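Local coordinates for lipopolysaccharide core heptose(I) kinase WaaP (Pseudomonas aeruginosa, PDB 6DFL), which phosphorylates the first heptose of the lipopolysaccharide core with ATP, has protein-tyrosine kinase activity, and binds acylated acyl carrier protein, at residues R16-E20 / Y98-G102; G47-H53 / S110-E116; A157-D163 / L189-R195; V151-H155 / D206-L210. All blocks are in the same frame, centred on the assembly; numbering follows the deposited sequence.

Contact 1: R16-E20 / Y98-G102; sequences RDPFE and YGERG
Residues 16-20 turn from an extended arm into the first turn of a helix, with Asp17 as its N-cap, and face the extended segment 98-102. Closest in register are Phe19 and Gly99, CA to CA 7.3 Å. Asp17 takes a t rotamer (chi1 179°): OD1 accepts weak capping bonds from Phe19 N (2.8 Å) and Glu20 N (3.5 Å), while OD2 forms a salt bridge with Arg101 NH2 (3.0 Å) and NH1 (3.1 Å). Arg101, p at chi1 and t at chi2 and chi3, reaches back over Phe19 (m, chi2 78°). The Arg101 guanidinium stacks on the Phe19 ring, centres 4.3 Å apart and planes at 25°, a cation-pi arrangement; Arg101 CG lies 3.9 Å from the Phe19 ring centroid, over the face, a CH-pi contact. Phe19 CZ lies 3.4 Å from Glu100 N; a CB on Gly99 would collide with Phe19 CZ. Phe19 also meets Phe111 edge-to-face, so helix 18-24 packs on the five-stranded sheet where strand 95-101 runs between strands 2-5 and 109-115.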
loop_
_atom_site.group_PDB
_atom_site.type_symbol
_atom_site.label_atom_id
_atom_site.label_comp_id
_atom_site.label_asym_id
_atom_site.label_seq_id
_atom_site.Cartn_x
_atom_site.Cartn_y
_atom_site.Cartn_z
ATOM N N ARG A 16 -2.833 -35.655 18.159
ATOM C CA ARG A 16 -4.075 -34.947 18.418
ATOM C C ARG A 16 -4.763 -34.634 17.101
ATOM O O ARG A 16 -4.097 -34.366 16.094
ATOM C CB ARG A 16 -3.820 -33.654 19.197
ATOM C CG ARG A 16 -3.062 -33.838 20.505
ATOM C CD ARG A 16 -3.204 -32.600 21.377
ATOM N NE ARG A 16 -4.601 -32.181 21.425
ATOM C CZ ARG A 16 -5.062 -31.133 22.106
ATOM N NH1 ARG A 16 -6.356 -30.839 22.064
ATOM N NH2 ARG A 16 -4.234 -30.378 22.820
ATOM N N ASP A 17 -6.087 -34.687 17.104
ATOM C CA ASP A 17 -6.835 -34.168 15.968
ATOM C C ASP A 17 -6.674 -32.656 15.957
ATOM O O ASP A 17 -7.222 -31.982 16.843
ATOM C CB ASP A 17 -8.310 -34.550 16.044
ATOM C CG ASP A 17 -9.126 -34.003 14.870
ATOM O OD1 ASP A 17 -8.753 -32.970 14.273
ATOM O OD2 ASP A 17 -10.167 -34.607 14.542
ATOM N N PRO A 18 -5.965 -32.081 14.979
ATOM C CA PRO A 18 -5.727 -30.632 15.012
ATOM C C PRO A 18 -7.004 -29.815 14.931
ATOM O O PRO A 18 -7.061 -28.724 15.503
ATOM C CB PRO A 18 -4.822 -30.402 13.794
ATOM C CG PRO A 18 -4.259 -31.776 13.467
ATOM C CD PRO A 18 -5.364 -32.716 13.797
ATOM N N PHE A 19 -8.037 -30.312 14.251
ATOM C CA PHE A 19 -9.286 -29.564 14.173
ATOM C C PHE A 19 -9.946 -29.441 15.539
ATOM O O PHE A 19 -10.649 -28.452 15.807
ATOM C CB PHE A 19 -10.236 -30.230 13.184
ATOM C CG PHE A 19 -9.789 -30.122 11.777
ATOM C CD1 PHE A 19 -8.796 -30.946 11.291
ATOM C CD2 PHE A 19 -10.342 -29.176 10.934
ATOM C CE1 PHE A 19 -8.365 -30.835 9.978
ATOM C CE2 PHE A 19 -9.913 -29.062 9.613
ATOM C CZ PHE A 19 -8.929 -29.888 9.141
ATOM N N GLU A 20 -9.749 -30.438 16.404
ATOM C CA GLU A 20 -10.120 -30.284 17.802
ATOM C C GLU A 20 -9.207 -29.284 18.496
ATOM O O GLU A 20 -9.681 -28.388 19.198
ATOM C CB GLU A 20 -10.070 -31.638 18.508
ATOM C CG GLU A 20 -10.989 -32.692 17.900
ATOM C CD GLU A 20 -10.763 -34.073 18.496
ATOM O OE1 GLU A 20 -9.651 -34.316 19.019
ATOM O OE2 GLU A 20 -11.693 -34.911 18.450
ATOM N N TYR A 98 -2.855 -24.733 9.279
ATOM C CA TYR A 98 -3.929 -24.588 8.311
ATOM C C TYR A 98 -4.621 -25.931 8.185
ATOM O O TYR A 98 -3.967 -26.971 8.266
ATOM C CB TYR A 98 -3.380 -24.116 6.954
ATOM C CG TYR A 98 -4.322 -24.319 5.786
ATOM C CD1 TYR A 98 -5.443 -23.531 5.642
ATOM C CD2 TYR A 98 -4.079 -25.289 4.824
ATOM C CE1 TYR A 98 -6.295 -23.688 4.598
ATOM C CE2 TYR A 98 -4.946 -25.459 3.751
ATOM C CZ TYR A 98 -6.060 -24.645 3.657
ATOM O OH TYR A 98 -6.930 -24.789 2.601
ATOM N N GLY A 99 -5.934 -25.914 7.993
ATOM C CA GLY A 99 -6.649 -27.168 7.835
ATOM C C GLY A 99 -7.978 -26.994 7.155
ATOM O O GLY A 99 -8.649 -25.968 7.317
ATOM N N GLU A 100 -8.374 -28.009 6.377
ATOM C CA GLU A 100 -9.707 -28.122 5.794
ATOM C C GLU A 100 -10.148 -29.574 5.869
ATOM O O GLU A 100 -9.370 -30.469 5.519
ATOM C CB GLU A 100 -9.739 -27.701 4.332
ATOM C CG GLU A 100 -9.697 -26.236 4.018
ATOM C CD GLU A 100 -9.608 -26.045 2.517
ATOM O OE1 GLU A 100 -10.152 -26.903 1.795
ATOM O OE2 GLU A 100 -8.959 -25.085 2.053
ATOM N N ARG A 101 -11.395 -29.806 6.289
ATOM C CA ARG A 101 -11.992 -31.132 6.175
ATOM C C ARG A 101 -13.501 -31.006 6.039
ATOM O O ARG A 101 -14.107 -30.031 6.488
ATOM C CB ARG A 101 -11.631 -32.045 7.353
ATOM C CG ARG A 101 -12.311 -31.741 8.672
ATOM C CD ARG A 101 -12.465 -33.028 9.492
ATOM N NE ARG A 101 -12.697 -32.770 10.915
ATOM C CZ ARG A 101 -11.896 -33.199 11.888
ATOM N NH1 ARG A 101 -10.818 -33.922 11.588
ATOM N NH2 ARG A 101 -12.174 -32.916 13.156
ATOM N N GLY A 102 -14.106 -32.009 5.404
ATOM C CA GLY A 102 -15.551 -32.044 5.299
ATOM C C GLY A 102 -16.068 -32.894 4.161
ATOM O O GLY A 102 -15.522 -32.866 3.050
#

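Contact 2: G47-H53 / S110-E116; sequences GYFVKIH and SFIVTEE
Lys51 lies along the neighbouring strand, its CB 4.0 Å from Ile112 CG2 and its NZ donating to Thr114 OG1 at 3.0 Å; chi1 is m, and chi2 (146°) and chi3 (-100°) fall between wells. The same NZ forms a salt bridge with Glu78 of helix 76-87, consistent with the conserved lysine-glutamate pair of the protein kinase N-lobe. Both segments are extended and antiparallel, the strand axes 163° apart and 4.5 Å at closest approach. Phe49-Thr114, Lys51-Ile112 and His53-Ser110 are hydrogen-bonded pairs: Phe49 N to Thr114 O 2.8 Å and Thr114 N to Phe49 O 3.0 Å, Lys51 N to Ile112 O 2.9 Å and Ile112 N to Lys51 O 2.8 Å, His53 N to Ser110 O 2.8 Å and Ser110 N to His53 O 2.7 Å. Glu116 N to Gly47 O (3.0 Å) ends the series. The non-hydrogen-bonded pairs Tyr48-Glu115, Val50-Val113 and Ile52-Phe111 project from the face opposite to that of Phe49, Lys51 and His53; there Tyr48 CB (m rotamer) meets Val113 CG1 at 3.6 Å and Val50 CG2 meets Val113 CG2 at 3.8 Å. Gly47, at phi 100°, passes close to Glu116, whose carboxylate binds Arg40. Strands 37-41 and 95-101 flank the pair; helix 76-87 packs on Ile112 and Thr114, and helix 18-24 sends Phe19 against Phe111.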
loop_
_atom_site.group_PDB
_atom_site.type_symbol
_atom_site.label_atom_id
_atom_site.label_comp_id
_atom_site.label_asym_id
_atom_site.label_seq_id
_atom_site.Cartn_x
_atom_site.Cartn_y
_atom_site.Cartn_z
ATOM N N GLY A 47 2.422 -15.381 20.519
ATOM C CA GLY A 47 1.273 -14.670 19.992
ATOM C C GLY A 47 0.944 -15.040 18.558
ATOM O O GLY A 47 1.757 -14.877 17.646
ATOM N N TYR A 48 -0.259 -15.560 18.360
ATOM C CA TYR A 48 -0.728 -16.036 17.073
ATOM C C TYR A 48 -2.214 -15.741 16.982
ATOM O O TYR A 48 -2.922 -15.742 17.992
ATOM C CB TYR A 48 -0.519 -17.542 16.893
ATOM C CG TYR A 48 0.882 -18.050 17.134
ATOM C CD1 TYR A 48 1.394 -18.160 18.421
ATOM C CD2 TYR A 48 1.675 -18.475 16.076
ATOM C CE1 TYR A 48 2.669 -18.638 18.647
ATOM C CE2 TYR A 48 2.956 -18.952 16.292
ATOM C CZ TYR A 48 3.451 -19.033 17.581
ATOM O OH TYR A 48 4.728 -19.512 17.812
ATOM N N PHE A 49 -2.690 -15.504 15.768
ATOM C CA PHE A 49 -4.109 -15.295 15.536
ATOM C C PHE A 49 -4.702 -16.569 14.964
ATOM O O PHE A 49 -4.100 -17.202 14.092
ATOM C CB PHE A 49 -4.346 -14.102 14.614
ATOM C CG PHE A 49 -3.930 -12.787 15.222
ATOM C CD1 PHE A 49 -4.727 -12.178 16.193
ATOM C CD2 PHE A 49 -2.743 -12.162 14.834
ATOM C CE1 PHE A 49 -4.358 -10.974 16.765
ATOM C CE2 PHE A 49 -2.363 -10.948 15.401
ATOM C CZ PHE A 49 -3.183 -10.354 16.374
ATOM N N VAL A 50 -5.844 -16.977 15.508
ATOM C CA VAL A 50 -6.507 -18.222 15.148
ATOM C C VAL A 50 -7.800 -17.859 14.446
ATOM O O VAL A 50 -8.643 -17.160 15.023
ATOM C CB VAL A 50 -6.787 -19.094 16.380
ATOM C CG1 VAL A 50 -7.630 -20.297 15.988
ATOM C CG2 VAL A 50 -5.487 -19.522 17.037
ATOM N N LYS A 51 -7.956 -18.315 13.207
ATOM C CA LYS A 51 -9.166 -18.065 12.438
ATOM C C LYS A 51 -9.790 -19.411 12.107
ATOM O O LYS A 51 -9.158 -20.242 11.449
ATOM C CB LYS A 51 -8.851 -17.246 11.180
ATOM C CG LYS A 51 -8.497 -15.780 11.469
ATOM C CD LYS A 51 -7.457 -15.208 10.516
ATOM C CE LYS A 51 -6.057 -15.205 11.161
ATOM N NZ LYS A 51 -4.970 -14.495 10.368
ATOM N N ILE A 52 -11.009 -19.637 12.588
ATOM C CA ILE A 52 -11.721 -20.898 12.412
ATOM C C ILE A 52 -13.015 -20.625 11.665
ATOM O O ILE A 52 -13.772 -19.725 12.036
ATOM C CB ILE A 52 -12.036 -21.570 13.758
ATOM C CG1 ILE A 52 -10.758 -21.902 14.514
ATOM C CG2 ILE A 52 -12.888 -22.812 13.547
ATOM C CD1 ILE A 52 -11.027 -22.187 15.990
ATOM N N HIS A 53 -13.278 -21.411 10.628
ATOM C CA HIS A 53 -14.522 -21.338 9.875
ATOM C C HIS A 53 -15.167 -22.704 10.036
ATOM O O HIS A 53 -14.487 -23.724 9.907
ATOM C CB HIS A 53 -14.266 -20.994 8.398
ATOM C CG HIS A 53 -13.222 -19.922 8.184
ATOM N ND1 HIS A 53 -13.511 -18.697 7.617
ATOM C CD2 HIS A 53 -11.893 -19.896 8.462
ATOM C CE1 HIS A 53 -12.414 -17.961 7.571
ATOM N NE2 HIS A 53 -11.421 -18.664 8.085
ATOM N N SER A 110 -12.754 -25.336 8.534
ATOM C CA SER A 110 -11.368 -24.964 8.299
ATOM C C SER A 110 -10.819 -24.092 9.411
ATOM O O SER A 110 -11.552 -23.515 10.211
ATOM C CB SER A 110 -11.186 -24.236 6.964
ATOM O OG SER A 110 -11.613 -22.883 7.071
ATOM N N PHE A 111 -9.496 -23.975 9.413
ATOM C CA PHE A 111 -8.805 -23.113 10.352
ATOM C C PHE A 111 -7.482 -22.678 9.741
ATOM O O PHE A 111 -6.911 -23.368 8.886
ATOM C CB PHE A 111 -8.562 -23.815 11.687
ATOM C CG PHE A 111 -7.550 -24.924 11.620
ATOM C CD1 PHE A 111 -6.196 -24.670 11.858
ATOM C CD2 PHE A 111 -7.942 -26.220 11.326
ATOM C CE1 PHE A 111 -5.251 -25.684 11.795
ATOM C CE2 PHE A 111 -7.008 -27.245 11.273
ATOM C CZ PHE A 111 -5.652 -26.973 11.497
ATOM N N ILE A 112 -6.996 -21.537 10.209
ATOM C CA ILE A 112 -5.649 -21.097 9.891
ATOM C C ILE A 112 -5.141 -20.250 11.045
ATOM O O ILE A 112 -5.839 -19.355 11.526
ATOM C CB ILE A 112 -5.597 -20.329 8.549
ATOM C CG1 ILE A 112 -4.191 -19.842 8.243
ATOM C CG2 ILE A 112 -6.571 -19.157 8.533
ATOM C CD1 ILE A 112 -4.114 -19.133 6.901
ATOM N N VAL A 113 -3.912 -20.516 11.464
ATOM C CA VAL A 113 -3.245 -19.778 12.527
ATOM C C VAL A 113 -2.037 -19.051 11.937
ATOM O O VAL A 113 -1.131 -19.696 11.401
ATOM C CB VAL A 113 -2.799 -20.716 13.651
ATOM C CG1 VAL A 113 -2.167 -19.912 14.753
ATOM C CG2 VAL A 113 -3.976 -21.540 14.129
ATOM N N THR A 114 -2.007 -17.722 12.077
ATOM C CA THR A 114 -0.920 -16.867 11.627
ATOM C C THR A 114 -0.163 -16.298 12.818
ATOM O O THR A 114 -0.761 -15.958 13.842
ATOM C CB THR A 114 -1.443 -15.696 10.778
ATOM O OG1 THR A 114 -2.301 -14.858 11.573
ATOM C CG2 THR A 114 -2.211 -16.204 9.567
ATOM N N GLU A 115 1.151 -16.168 12.664
ATOM C CA GLU A 115 1.970 -15.490 13.657
ATOM C C GLU A 115 1.583 -14.023 13.780
ATOM O O GLU A 115 1.135 -13.387 12.820
ATOM C CB GLU A 115 3.449 -15.578 13.298
ATOM C CG GLU A 115 4.084 -16.931 13.531
ATOM C CD GLU A 115 5.545 -16.969 13.068
ATOM O OE1 GLU A 115 5.993 -16.025 12.370
ATOM O OE2 GLU A 115 6.250 -17.946 13.400
ATOM N N GLU A 116 1.761 -13.484 14.982
ATOM C CA GLU A 116 1.576 -12.061 15.188
ATOM C C GLU A 116 2.780 -11.297 14.654
ATOM O O GLU A 116 3.923 -11.743 14.764
ATOM C CB GLU A 116 1.380 -11.744 16.665
ATOM C CG GLU A 116 0.937 -10.316 16.906
ATOM C CD GLU A 116 0.649 -10.024 18.372
ATOM O OE1 GLU A 116 1.468 -10.428 19.224
ATOM O OE2 GLU A 116 -0.394 -9.392 18.660
#

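Contact 3: A157-D163 / L189-R195; sequences AGVNHRD and LHRAQTR
Gly158, at phi 93°, is the C' residue of a Schellman motif ending helix 137-156, and from it the chain runs antiparallel to 193-195. Gly158 O accepts from Arg195 N at 2.7 Å; Asn160 and Gln193 form a hydrogen-bonded pair, N to O 3.1 Å in both directions. Val159 and Thr194 face each other as a non-hydrogen-bonded pair, CA to CA 4.5 Å. Gln193 OE1 accepts from Arg195 NH2 at 3.0 Å and, weakly, from Asn160 ND2 at 3.3 Å. Beyond the strands, His161-Arg162-Asp163 form the HRD motif of a kinase catalytic loop, with Asp163 probably the catalytic base, and 189-195 follows on from Asp188, which probably occupies the place of the DFG aspartate. Asp163 (chi1 m) is held by a bidentate salt bridge: OD1 to Arg191 NH2 at 2.8 Å and OD2 to Arg191 NE at 3.1 Å. The like-charged guanidiniums of Arg162 and Arg191 stack flat, centres 4.6 Å apart, the Asp163 carboxylate offsetting their charge. Leu189 CD2 sits 3.7 Å from the centroid of the His161 ring, over its face, a pairing consistent with the regulatory spine of protein kinases. A type I turn from Leu189 to Ala192 closes with Ala192 N to Leu189 O, 2.9 Å. His161 NE2 donates to Asp188 O, and the backbone N atoms of His161 and Arg162 donate to the carboxylate of Asp206.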
loop_
_atom_site.group_PDB
_atom_site.type_symbol
_atom_site.label_atom_id
_atom_site.label_comp_id
_atom_site.label_asym_id
_atom_site.label_seq_id
_atom_site.Cartn_x
_atom_site.Cartn_y
_atom_site.Cartn_z
ATOM N N ALA A 157 1.516 -10.906 -8.878
ATOM C CA ALA A 157 1.739 -12.289 -8.502
ATOM C C ALA A 157 0.441 -13.077 -8.488
ATOM O O ALA A 157 0.457 -14.256 -8.132
ATOM C CB ALA A 157 2.474 -12.375 -7.161
ATOM N N GLY A 158 -0.666 -12.479 -8.926
ATOM C CA GLY A 158 -1.940 -13.172 -9.011
ATOM C C GLY A 158 -2.854 -13.051 -7.799
ATOM O O GLY A 158 -3.880 -13.751 -7.742
ATOM N N VAL A 159 -2.537 -12.168 -6.855
ATOM C CA VAL A 159 -3.317 -11.993 -5.636
ATOM C C VAL A 159 -3.963 -10.620 -5.666
ATOM O O VAL A 159 -3.263 -9.610 -5.794
ATOM C CB VAL A 159 -2.445 -12.133 -4.384
ATOM C CG1 VAL A 159 -3.233 -11.686 -3.162
ATOM C CG2 VAL A 159 -1.993 -13.549 -4.226
ATOM N N ASN A 160 -5.286 -10.574 -5.537
ATOM C CA ASN A 160 -5.973 -9.331 -5.232
ATOM C C ASN A 160 -6.487 -9.376 -3.789
ATOM O O ASN A 160 -6.989 -10.402 -3.311
ATOM C CB ASN A 160 -7.111 -9.035 -6.220
ATOM C CG ASN A 160 -8.214 -10.061 -6.175
ATOM O OD1 ASN A 160 -8.030 -11.173 -6.653
ATOM N ND2 ASN A 160 -9.385 -9.690 -5.609
ATOM N N HIS A 161 -6.339 -8.256 -3.092
ATOM C CA HIS A 161 -6.522 -8.262 -1.653
ATOM C C HIS A 161 -7.982 -8.415 -1.275
ATOM O O HIS A 161 -8.329 -9.329 -0.531
ATOM C CB HIS A 161 -5.967 -6.990 -1.042
ATOM C CG HIS A 161 -5.744 -7.103 0.419
ATOM N ND1 HIS A 161 -4.510 -6.915 1.000
ATOM C CD2 HIS A 161 -6.591 -7.436 1.419
ATOM C CE1 HIS A 161 -4.617 -7.097 2.305
ATOM N NE2 HIS A 161 -5.865 -7.423 2.584
ATOM N N ARG A 162 -8.828 -7.518 -1.783
ATOM C CA ARG A 162 -10.268 -7.410 -1.547
ATOM C C ARG A 162 -10.563 -6.564 -0.319
ATOM O O ARG A 162 -11.647 -5.999 -0.206
ATOM C CB ARG A 162 -10.944 -8.762 -1.425
ATOM C CG ARG A 162 -11.127 -9.422 -2.741
ATOM C CD ARG A 162 -12.264 -10.372 -2.697
ATOM N NE ARG A 162 -13.535 -9.675 -2.896
ATOM C CZ ARG A 162 -14.708 -10.291 -2.992
ATOM N NH1 ARG A 162 -14.758 -11.612 -2.900
ATOM N NH2 ARG A 162 -15.809 -9.590 -3.209
ATOM N N ASP A 163 -9.592 -6.425 0.572
ATOM C CA ASP A 163 -9.622 -5.452 1.650
ATOM C C ASP A 163 -8.329 -4.654 1.686
ATOM O O ASP A 163 -7.622 -4.591 2.699
ATOM C CB ASP A 163 -9.881 -6.182 2.957
ATOM C CG ASP A 163 -11.250 -6.802 2.981
ATOM O OD1 ASP A 163 -12.229 -6.039 2.877
ATOM O OD2 ASP A 163 -11.346 -8.035 3.051
ATOM N N LEU A 189 -5.736 -11.156 4.858
ATOM C CA LEU A 189 -6.008 -11.652 3.520
ATOM C C LEU A 189 -7.204 -12.597 3.519
ATOM O O LEU A 189 -7.305 -13.475 2.658
ATOM C CB LEU A 189 -4.745 -12.309 2.970
ATOM C CG LEU A 189 -3.614 -11.279 2.846
ATOM C CD1 LEU A 189 -2.247 -11.898 2.884
ATOM C CD2 LEU A 189 -3.780 -10.510 1.563
ATOM N N HIS A 190 -8.125 -12.414 4.467
ATOM C CA HIS A 190 -9.115 -13.455 4.736
ATOM C C HIS A 190 -10.051 -13.670 3.552
ATOM O O HIS A 190 -10.546 -14.786 3.359
ATOM C CB HIS A 190 -9.901 -13.115 6.008
ATOM C CG HIS A 190 -10.927 -12.053 5.801
ATOM N ND1 HIS A 190 -10.599 -10.724 5.637
ATOM C CD2 HIS A 190 -12.268 -12.131 5.659
ATOM C CE1 HIS A 190 -11.697 -10.023 5.422
ATOM N NE2 HIS A 190 -12.724 -10.853 5.436
ATOM N N ARG A 191 -10.269 -12.629 2.739
ATOM C CA ARG A 191 -11.010 -12.661 1.478
ATOM C C ARG A 191 -10.123 -12.595 0.224
ATOM O O ARG A 191 -10.646 -12.349 -0.867
ATOM C CB ARG A 191 -11.970 -11.475 1.388
ATOM C CG ARG A 191 -13.106 -11.462 2.345
ATOM C CD ARG A 191 -14.209 -10.590 1.774
ATOM N NE ARG A 191 -13.843 -9.182 1.704
ATOM C CZ ARG A 191 -14.570 -8.263 1.080
ATOM N NH1 ARG A 191 -15.689 -8.611 0.460
ATOM N NH2 ARG A 191 -14.166 -7.000 1.069
ATOM N N ALA A 192 -8.811 -12.737 0.351
ATOM C CA ALA A 192 -7.954 -12.570 -0.805
ATOM C C ALA A 192 -8.154 -13.698 -1.807
ATOM O O ALA A 192 -8.269 -14.877 -1.449
ATOM C CB ALA A 192 -6.477 -12.511 -0.389
ATOM N N GLN A 193 -8.140 -13.322 -3.081
ATOM C CA GLN A 193 -8.254 -14.258 -4.187
ATOM C C GLN A 193 -6.909 -14.443 -4.880
ATOM O O GLN A 193 -6.237 -13.462 -5.251
ATOM C CB GLN A 193 -9.295 -13.770 -5.174
ATOM C CG GLN A 193 -10.621 -13.605 -4.526
ATOM C CD GLN A 193 -11.614 -13.029 -5.474
ATOM O OE1 GLN A 193 -11.239 -12.339 -6.440
ATOM N NE2 GLN A 193 -12.897 -13.300 -5.224
ATOM N N THR A 194 -6.548 -15.710 -5.083
ATOM C CA THR A 194 -5.264 -16.093 -5.630
ATOM C C THR A 194 -5.478 -16.811 -6.944
ATOM O O THR A 194 -6.149 -17.853 -6.982
ATOM C CB THR A 194 -4.527 -17.003 -4.666
ATOM O OG1 THR A 194 -4.488 -16.372 -3.388
ATOM C CG2 THR A 194 -3.122 -17.307 -5.170
ATOM N N ARG A 195 -4.884 -16.266 -8.005
ATOM C CA ARG A 195 -4.963 -16.842 -9.333
ATOM C C ARG A 195 -3.581 -16.830 -9.935
ATOM O O ARG A 195 -2.611 -16.374 -9.315
ATOM C CB ARG A 195 -5.943 -16.069 -10.216
ATOM C CG ARG A 195 -7.329 -15.911 -9.646
ATOM C CD ARG A 195 -8.092 -14.920 -10.482
ATOM N NE ARG A 195 -9.494 -14.861 -10.093
ATOM C CZ ARG A 195 -10.019 -13.943 -9.285
ATOM N NH1 ARG A 195 -9.254 -12.991 -8.770
ATOM N NH2 ARG A 195 -11.322 -13.984 -9.002
#

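Contact 4: V151-H155 / D206-L210; sequences VGDMH and DLAAL
Asp206, Val151 and His155 give up the most surface here, where two helical segments run nearly antiparallel, their axes at 158° and no nearer than 12.1 Å. The separation is bridged by side chains alone; the nearest CA atoms, those of Val151 and Leu207, are 8.3 Å apart. Asp206, with chi1 at -81°, points toward the opposite helix, and its OD2 accepts a hydrogen bond from His155 NE2 at 2.9 Å. His155 (m, chi2 168°) presents the edge of its ring to this oxygen and to Leu207, while ND1 bonds to the hydroxyl of Tyr231. Val151, a t rotamer, supplies the apolar part: CG1 lies 4.4 Å from Leu207 CD2 and CG2 4.1 Å from Leu210 CD2. The CE of Met154, present as selenomethionine, is 3.3 Å from Asp206 OD2. The Asp206 carboxylate also accepts from the backbone N atoms of His161 and Arg162, as does the F-helix aspartate of protein kinases, which anchors the catalytic loop. Leu210 meets the bound acyl-phosphopantetheine, so the C-lobe helix that holds the catalytic loop also borders the acyl channel. Helix 221-232 packs Phe227 and Tyr231 against Leu207, and Phe169 of strand 169-172 touches Val151 and Leu210.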
loop_
_atom_site.group_PDB
_atom_site.type_symbol
_atom_site.label_atom_id
_atom_site.label_comp_id
_atom_site.label_asym_id
_atom_site.label_seq_id
_atom_site.Cartn_x
_atom_site.Cartn_y
_atom_site.Cartn_z
ATOM N N VAL A 151 1.589 -3.584 -3.551
ATOM C CA VAL A 151 0.305 -3.849 -4.193
ATOM C C VAL A 151 0.517 -4.277 -5.640
ATOM O O VAL A 151 0.028 -5.327 -6.073
ATOM C CB VAL A 151 -0.607 -2.610 -4.073
ATOM C CG1 VAL A 151 -1.892 -2.771 -4.862
ATOM C CG2 VAL A 151 -0.929 -2.306 -2.611
ATOM N N GLY A 152 1.264 -3.474 -6.407
ATOM C CA GLY A 152 1.725 -3.927 -7.711
ATOM C C GLY A 152 2.303 -5.325 -7.683
ATOM O O GLY A 152 1.909 -6.178 -8.478
ATOM N N ASP A 153 3.219 -5.589 -6.740
ATOM C CA ASP A 153 3.812 -6.922 -6.635
ATOM C C ASP A 153 2.755 -7.977 -6.346
ATOM O O ASP A 153 2.737 -9.046 -6.972
ATOM C CB ASP A 153 4.891 -6.941 -5.548
ATOM C CG ASP A 153 6.295 -6.619 -6.099
ATOM O OD1 ASP A 153 6.396 -6.206 -7.270
ATOM O OD2 ASP A 153 7.285 -6.779 -5.349
HETATM N N MSE A 154 1.861 -7.684 -5.409
HETATM C CA MSE A 154 0.748 -8.537 -5.085
HETATM C C MSE A 154 -0.086 -8.866 -6.321
HETATM O O MSE A 154 -0.403 -10.028 -6.571
HETATM C CB MSE A 154 -0.109 -7.837 -4.054
HETATM C CG MSE A 154 -0.827 -8.704 -3.077
HETATM SE SE MSE A 154 -1.780 -7.491 -1.865
HETATM C CE MSE A 154 -3.215 -6.949 -3.071
ATOM N N HIS A 155 -0.457 -7.826 -7.071
ATOM C CA HIS A 155 -1.309 -8.026 -8.234
ATOM C C HIS A 155 -0.594 -8.821 -9.304
ATOM O O HIS A 155 -1.173 -9.754 -9.869
ATOM C CB HIS A 155 -1.766 -6.696 -8.803
ATOM C CG HIS A 155 -2.800 -6.022 -7.974
ATOM N ND1 HIS A 155 -3.178 -4.713 -8.177
ATOM C CD2 HIS A 155 -3.540 -6.478 -6.938
ATOM C CE1 HIS A 155 -4.105 -4.391 -7.292
ATOM N NE2 HIS A 155 -4.343 -5.444 -6.535
ATOM N N ASP A 206 -9.122 -3.244 -5.663
ATOM C CA ASP A 206 -8.085 -3.018 -4.653
ATOM C C ASP A 206 -7.565 -1.588 -4.709
ATOM O O ASP A 206 -7.386 -0.940 -3.668
ATOM C CB ASP A 206 -6.908 -3.962 -4.867
ATOM C CG ASP A 206 -7.118 -5.347 -4.303
ATOM O OD1 ASP A 206 -8.235 -5.711 -3.854
ATOM O OD2 ASP A 206 -6.114 -6.098 -4.339
ATOM N N LEU A 207 -7.233 -1.114 -5.921
ATOM C CA LEU A 207 -6.706 0.234 -6.086
ATOM C C LEU A 207 -7.712 1.276 -5.643
ATOM O O LEU A 207 -7.348 2.282 -5.031
ATOM C CB LEU A 207 -6.333 0.495 -7.544
ATOM C CG LEU A 207 -5.144 -0.198 -8.207
ATOM C CD1 LEU A 207 -5.109 0.234 -9.659
ATOM C CD2 LEU A 207 -3.867 0.146 -7.478
ATOM N N ALA A 208 -8.978 1.080 -5.995
ATOM C CA ALA A 208 -10.034 1.952 -5.500
ATOM C C ALA A 208 -10.049 1.969 -3.981
ATOM O O ALA A 208 -9.984 3.030 -3.351
ATOM C CB ALA A 208 -11.379 1.489 -6.054
ATOM N N ALA A 209 -10.109 0.790 -3.368
ATOM C CA ALA A 209 -10.210 0.727 -1.915
ATOM C C ALA A 209 -8.972 1.328 -1.260
ATOM O O ALA A 209 -9.083 2.090 -0.291
ATOM C CB ALA A 209 -10.424 -0.716 -1.473
ATOM N N LEU A 210 -7.778 1.033 -1.789
ATOM C CA LEU A 210 -6.590 1.618 -1.183
ATOM C C LEU A 210 -6.668 3.134 -1.205
ATOM O O LEU A 210 -6.384 3.794 -0.197
ATOM C CB LEU A 210 -5.340 1.122 -1.883
ATOM C CG LEU A 210 -4.113 1.642 -1.161
ATOM C CD1 LEU A 210 -4.067 1.143 0.255
ATOM C CD2 LEU A 210 -2.854 1.237 -1.920
#

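From the N terminus, 16-20 opens contact 1 and 47-53 opens contact 2 before 98-102 closes the first loop; 110-116 then closes the second, so the two cross. Both reach the same five-stranded sheet, where strands 95-101 and 109-115 are neighbours, and together they knit the N-lobe. Further on, 151-155 opens contact 4, 157-163 opens contact 3, 189-195 closes contact 3 and 206-210 closes contact 4, placing the shorter loop within the longer. These two touch mainly through Asp206, which ties C-lobe helices to the catalytic loop. Contact 3, on the catalytic-loop side of the C-lobe, lies about 10 Å from contact 4 and about 17 Å from contact 2, centre to centre.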